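Long-range contacts in S-adenosylmethionine:tRNA ribosyltransferase-isomerase (Thermotoga maritima, PDB 1VKY), which probably transfers and isomerises the ribose of S-adenosylmethionine onto the 7-aminomethyl group of 7-deazaguanine in tRNA, giving epoxyqueuosine: residues B[67-72]-B[254-259]; B[266-271]-B[294-299]. All coordinates share one frame; numbering follows the deposited sequence.

Contact 1: residues B[67-72]-B[254-259]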
loop_
_atom_site.group_PDB
_atom_site.type_symbol
_atom_site.label_atom_id
_atom_site.label_comp_id
_atom_site.label_asym_id
_atom_site.label_seq_id
_atom_site.Cartn_x
_atom_site.Cartn_y
_atom_site.Cartn_z
ATOM N N LEU B 67 1.589 -16.530 -24.138
ATOM C CA LEU B 67 0.634 -16.763 -23.035
ATOM C C LEU B 67 1.073 -16.014 -21.794
ATOM O O LEU B 67 2.162 -16.251 -21.293
ATOM C CB LEU B 67 0.509 -18.265 -22.713
ATOM C CG LEU B 67 -0.522 -18.649 -21.619
ATOM C CD1 LEU B 67 -1.934 -18.568 -22.094
ATOM C CD2 LEU B 67 -0.268 -20.058 -21.133
ATOM N N LEU B 68 0.216 -15.110 -21.315
ATOM C CA LEU B 68 0.434 -14.393 -20.076
ATOM C C LEU B 68 -0.273 -15.162 -18.980
ATOM O O LEU B 68 -1.473 -15.391 -19.061
ATOM C CB LEU B 68 -0.128 -12.957 -20.138
ATOM C CG LEU B 68 0.775 -11.947 -20.869
ATOM C CD1 LEU B 68 0.045 -10.614 -21.162
ATOM C CD2 LEU B 68 1.957 -11.653 -20.084
ATOM N N VAL B 69 0.478 -15.605 -17.981
ATOM C CA VAL B 69 -0.105 -16.352 -16.861
ATOM C C VAL B 69 -0.114 -15.513 -15.625
ATOM O O VAL B 69 0.942 -15.086 -15.120
ATOM C CB VAL B 69 0.656 -17.683 -16.566
ATOM C CG1 VAL B 69 -0.129 -18.539 -15.531
ATOM C CG2 VAL B 69 0.840 -18.472 -17.828
ATOM N N LEU B 70 -1.313 -15.291 -15.114
ATOM C CA LEU B 70 -1.487 -14.435 -13.943
ATOM C C LEU B 70 -1.915 -15.231 -12.757
ATOM O O LEU B 70 -2.647 -16.196 -12.882
ATOM C CB LEU B 70 -2.609 -13.408 -14.203
ATOM C CG LEU B 70 -2.362 -12.463 -15.392
ATOM C CD1 LEU B 70 -3.689 -12.038 -15.982
ATOM C CD2 LEU B 70 -1.616 -11.299 -14.937
ATOM N N ASN B 71 -1.497 -14.785 -11.590
ATOM C CA ASN B 71 -1.927 -15.399 -10.376
ATOM C C ASN B 71 -3.069 -14.613 -9.755
ATOM O O ASN B 71 -3.023 -13.386 -9.718
ATOM C CB ASN B 71 -0.778 -15.414 -9.357
ATOM C CG ASN B 71 -1.153 -16.152 -8.056
ATOM O OD1 ASN B 71 -1.329 -17.350 -8.056
ATOM N ND2 ASN B 71 -1.292 -15.407 -6.957
ATOM N N VAL B 72 -4.029 -15.325 -9.206
ATOM C CA VAL B 72 -5.144 -14.736 -8.474
ATOM C C VAL B 72 -5.135 -15.321 -7.084
ATOM O O VAL B 72 -5.209 -16.540 -6.937
ATOM C CB VAL B 72 -6.473 -15.122 -9.156
ATOM C CG1 VAL B 72 -7.667 -14.794 -8.255
ATOM C CG2 VAL B 72 -6.584 -14.418 -10.484
ATOM N N ASN B 254 5.381 -20.908 -28.869
ATOM C CA ASN B 254 5.298 -19.521 -28.282
ATOM C C ASN B 254 5.797 -19.478 -26.835
ATOM O O ASN B 254 6.148 -20.510 -26.274
ATOM C CB ASN B 254 3.868 -18.994 -28.317
ATOM C CG ASN B 254 3.398 -18.678 -29.712
ATOM O OD1 ASN B 254 2.485 -19.300 -30.198
ATOM N ND2 ASN B 254 4.007 -17.704 -30.342
ATOM N N ARG B 255 5.789 -18.293 -26.227
ATOM C CA ARG B 255 6.313 -18.142 -24.869
ATOM C C ARG B 255 5.248 -18.183 -23.782
ATOM O O ARG B 255 4.176 -17.595 -23.934
ATOM C CB ARG B 255 7.065 -16.852 -24.756
ATOM C CG ARG B 255 8.424 -16.932 -25.446
ATOM C CD ARG B 255 9.074 -15.625 -25.575
ATOM N NE ARG B 255 8.175 -14.687 -26.240
ATOM C CZ ARG B 255 8.544 -13.494 -26.661
ATOM N NH1 ARG B 255 9.797 -13.120 -26.495
ATOM N NH2 ARG B 255 7.662 -12.686 -27.245
ATOM N N ILE B 256 5.586 -18.866 -22.693
ATOM C CA ILE B 256 4.882 -18.762 -21.416
ATOM C C ILE B 256 5.532 -17.636 -20.588
ATOM O O ILE B 256 6.707 -17.689 -20.193
ATOM C CB ILE B 256 4.916 -20.093 -20.673
ATOM C CG1 ILE B 256 4.196 -21.173 -21.483
ATOM C CG2 ILE B 256 4.292 -19.976 -19.264
ATOM C CD1 ILE B 256 4.582 -22.549 -21.038
ATOM N N VAL B 257 4.762 -16.577 -20.408
ATOM C CA VAL B 257 5.183 -15.406 -19.733
ATOM C C VAL B 257 4.506 -15.396 -18.376
ATOM O O VAL B 257 3.303 -15.159 -18.272
ATOM C CB VAL B 257 4.833 -14.112 -20.544
ATOM C CG1 VAL B 257 5.446 -12.873 -19.873
ATOM C CG2 VAL B 257 5.324 -14.203 -22.012
ATOM N N ALA B 258 5.284 -15.605 -17.321
ATOM C CA ALA B 258 4.724 -15.565 -15.976
ATOM C C ALA B 258 4.603 -14.133 -15.528
ATOM O O ALA B 258 5.512 -13.339 -15.717
ATOM C CB ALA B 258 5.565 -16.349 -15.008
ATOM N N VAL B 259 3.471 -13.809 -14.905
ATOM C CA VAL B 259 3.296 -12.481 -14.315
ATOM C C VAL B 259 3.362 -12.626 -12.807
ATOM O O VAL B 259 2.416 -13.153 -12.194
ATOM C CB VAL B 259 1.970 -11.842 -14.744
ATOM C CG1 VAL B 259 1.832 -10.463 -14.063
ATOM C CG2 VAL B 259 1.923 -11.725 -16.257
HETATM O O HOH W 1 -0.020 -12.291 -11.512
#
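Leu68 pushes one methyl, CD2, into the hollow between two valines of the adjacent strand. Leu68 CD2 lies 3.7 Å from Val257 CG1 and 3.8 Å from Val259 CG2. The leucine CG is anti to its own carbonyl carbon (chi1 -80°), and although its CB points to the face of the sheet, its end leans back toward the valine strand. Val259 is itself a bump between two leucine methyls: beyond Leu68, Leu70 CD2 rests 3.6 Å from Val259 CB and almost equally near both of its methyls, the two side chains lying side by side. On the face of Leu67, Val69, Ile256 and Ala258, Val69 CG2 meets Ile256 CG2 at 4.0 Å, and the short Ala258 beside Val69 adds little height; Thr263 of helix 261-270 packs on both Val69 and Ala258, while helix 240-252 covers Leu67 and Ile256. This is a parallel strand pair in the middle of the large mixed sheet, with strand 67-75 hydrogen-bonded on its far edge to strand 205-213. The axes of segments 67-72 and 256-259 approach to 4.7 Å, with 26° between their directions. Parallel ladder bonds join them: Leu67 N gives to Arg255 O, Val257 N to Leu67 O, and Val69 N to Val257 O. The last rung, Val259 N to Val69 O at 2.8 Å, is more bent (N-H...O 153°). Past it a water bridges the strands, accepting from Asn71 N at 2.9 Å and donating to Val259 O at 2.7 Å. At the other end Arg255 turns its guanidinium away from strand 67-72, to a salt bridge with Asp66 and a hydrogen bond to the Tyr61 carbonyl.

Contact 2: residues B[266-271]-B[294-299]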
loop_
_atom_site.group_PDB
_atom_site.type_symbol
_atom_site.label_atom_id
_atom_site.label_comp_id
_atom_site.label_asym_id
_atom_site.label_seq_id
_atom_site.Cartn_x
_atom_site.Cartn_y
_atom_site.Cartn_z
ATOM N N THR B 266 4.717 -21.465 -8.682
ATOM C CA THR B 266 3.692 -22.472 -8.968
ATOM C C THR B 266 3.999 -23.278 -10.202
ATOM O O THR B 266 3.940 -24.503 -10.183
ATOM C CB THR B 266 2.283 -21.782 -9.093
ATOM O OG1 THR B 266 1.873 -21.367 -7.770
ATOM C CG2 THR B 266 1.215 -22.807 -9.550
ATOM N N LEU B 267 4.331 -22.602 -11.293
ATOM C CA LEU B 267 4.644 -23.293 -12.521
ATOM C C LEU B 267 5.906 -24.175 -12.469
ATOM O O LEU B 267 5.920 -25.288 -13.037
ATOM C CB LEU B 267 4.755 -22.292 -13.657
ATOM C CG LEU B 267 3.459 -21.549 -14.065
ATOM C CD1 LEU B 267 3.904 -20.529 -15.127
ATOM C CD2 LEU B 267 2.366 -22.458 -14.580
ATOM N N GLU B 268 6.969 -23.679 -11.833
ATOM C CA GLU B 268 8.193 -24.496 -11.691
ATOM C C GLU B 268 8.034 -25.670 -10.719
ATOM O O GLU B 268 8.690 -26.717 -10.853
ATOM C CB GLU B 268 9.388 -23.606 -11.329
ATOM C CG GLU B 268 9.759 -22.644 -12.444
ATOM C CD GLU B 268 10.091 -23.320 -13.773
ATOM O OE1 GLU B 268 10.832 -24.333 -13.761
ATOM O OE2 GLU B 268 9.637 -22.849 -14.838
ATOM N N THR B 269 7.121 -25.544 -9.772
ATOM C CA THR B 269 6.717 -26.656 -8.942
ATOM C C THR B 269 6.004 -27.758 -9.759
ATOM O O THR B 269 6.382 -28.955 -9.697
ATOM C CB THR B 269 5.813 -26.131 -7.823
ATOM O OG1 THR B 269 6.553 -25.256 -6.970
ATOM C CG2 THR B 269 5.293 -27.267 -6.951
ATOM N N ILE B 270 4.989 -27.395 -10.543
ATOM C CA ILE B 270 4.273 -28.441 -11.308
ATOM C C ILE B 270 5.096 -29.024 -12.444
ATOM O O ILE B 270 4.863 -30.165 -12.852
ATOM C CB ILE B 270 2.864 -27.984 -11.855
ATOM C CG1 ILE B 270 3.010 -26.972 -12.992
ATOM C CG2 ILE B 270 2.028 -27.465 -10.734
ATOM C CD1 ILE B 270 1.799 -26.766 -13.782
ATOM N N ALA B 271 6.038 -28.246 -12.961
ATOM C CA ALA B 271 6.966 -28.733 -13.986
ATOM C C ALA B 271 7.796 -29.906 -13.454
ATOM O O ALA B 271 8.349 -30.650 -14.243
ATOM C CB ALA B 271 7.930 -27.626 -14.434
ATOM N N LYS B 294 11.842 -24.614 -16.330
ATOM C CA LYS B 294 11.263 -25.585 -17.232
ATOM C C LYS B 294 9.981 -25.131 -17.906
ATOM O O LYS B 294 9.609 -25.628 -18.973
ATOM C CB LYS B 294 10.991 -26.872 -16.466
ATOM C CG LYS B 294 12.277 -27.537 -16.013
ATOM C CD LYS B 294 12.003 -28.822 -15.178
ATOM C CE LYS B 294 13.315 -29.612 -14.926
ATOM N NZ LYS B 294 14.425 -29.402 -15.955
ATOM N N LEU B 295 9.252 -24.236 -17.292
ATOM C CA LEU B 295 7.982 -23.803 -17.878
ATOM C C LEU B 295 7.952 -22.313 -18.197
ATOM O O LEU B 295 7.339 -21.871 -19.177
ATOM C CB LEU B 295 6.789 -24.148 -16.979
ATOM C CG LEU B 295 6.017 -25.428 -17.217
ATOM C CD1 LEU B 295 4.845 -25.527 -16.319
ATOM C CD2 LEU B 295 5.586 -25.636 -18.698
ATOM N N VAL B 296 8.685 -21.530 -17.462
ATOM C CA VAL B 296 8.593 -20.071 -17.639
ATOM C C VAL B 296 9.616 -19.549 -18.661
ATOM O O VAL B 296 10.820 -19.684 -18.439
ATOM C CB VAL B 296 8.810 -19.403 -16.297
ATOM C CG1 VAL B 296 8.734 -17.844 -16.440
ATOM C CG2 VAL B 296 7.816 -19.900 -15.275
ATOM N N ASP B 297 9.142 -18.955 -19.761
ATOM C CA ASP B 297 10.042 -18.423 -20.821
ATOM C C ASP B 297 10.392 -16.949 -20.664
ATOM O O ASP B 297 11.394 -16.466 -21.212
ATOM C CB ASP B 297 9.436 -18.629 -22.202
ATOM C CG ASP B 297 9.057 -20.079 -22.449
ATOM O OD1 ASP B 297 9.904 -20.958 -22.213
ATOM O OD2 ASP B 297 7.922 -20.433 -22.830
ATOM N N ALA B 298 9.553 -16.228 -19.940
ATOM C CA ALA B 298 9.712 -14.806 -19.685
ATOM C C ALA B 298 8.999 -14.441 -18.409
ATOM O O ALA B 298 8.145 -15.174 -17.945
ATOM C CB ALA B 298 9.190 -14.003 -20.844
ATOM N N LEU B 299 9.333 -13.293 -17.819
ATOM C CA LEU B 299 8.852 -12.992 -16.457
ATOM C C LEU B 299 8.570 -11.486 -16.324
ATOM O O LEU B 299 9.444 -10.699 -16.648
ATOM C CB LEU B 299 9.887 -13.428 -15.406
ATOM C CG LEU B 299 9.646 -12.978 -13.929
ATOM C CD1 LEU B 299 8.317 -13.506 -13.471
ATOM C CD2 LEU B 299 10.670 -13.444 -13.005
#
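Glu268 makes this a helix-to-loop contact: late in helix 261-270, its carboxylate receives the backbone N-H groups of the loop leading into strand 298-302. Three consecutive amides converge on it. Lys294 N gives to Glu268 OE1 at 2.8 Å, on the syn side and 18° out of the carboxylate plane. Leu295 N meets Glu268 OE2 in much the same way, also at 2.8 Å. Val296 N reaches Glu268 OE2 from nearly along its C-O axis, at 3.1 Å. OE1 has a further partner in a salt bridge with Arg272, so the buried carboxylate is gripped through both oxygens, and this should fix its rotation. The glutamate chain bends at chi2 (-57°), which swings CD round toward the loop. Beside the carboxylate the contact is apolar. Leu295 sets its CD1 methyl in the hollow formed by Leu267 and Ile270, 3.5 Å from Leu267 O and 4.1 Å from Ile270 CG1, crossing the isoleucine at about a right angle. Leu295 CG meets Ala271 CB at 4.0 Å, and that same CB touches Lys294 CB, from which the lysine chain leads away. Leu267 CD1 abuts Val296 CG2, again crosswise. The helix and loop lie on the connection between the neighbouring parallel strands 256-259 and 298-302, which also passes through strand 279-281 at the edge of the sheet. Around it, Tyr236 of strand 234-238 packs against Thr266, Thr269 and Ile270, Leu295 and Val296 rest on Ile256 and Ala258 of strand 256-259, and Phe317 of helix 309-318 closes on Val296 and Leu299.

Overall arrangement
Contact 1 and contact 2 have centres about 9 Å apart. Strand 256-259 belongs to contact 1, and segment 294-299 of contact 2 lies against its other edge. One edge pairs with strand 67-72; the other pairs with Asp297 and Ala298, at the entry to strand 298-302, where Ile256 O lies 2.8 Å from Asp297 N and Ala258 N 3.0 Å from Ala298 O, both probable hydrogen bonds. Asp297 OD2 also accepts from Ile256 N and forms a salt bridge with Arg250, tying the entry to both strands to helix 240-252. Helix 261-270 directly follows strand 256-259, so it leads from contact 1 into contact 2. The Asn71 side chain lies about 6 Å from an unidentified bound molecule, probably from the crystallisation liquor.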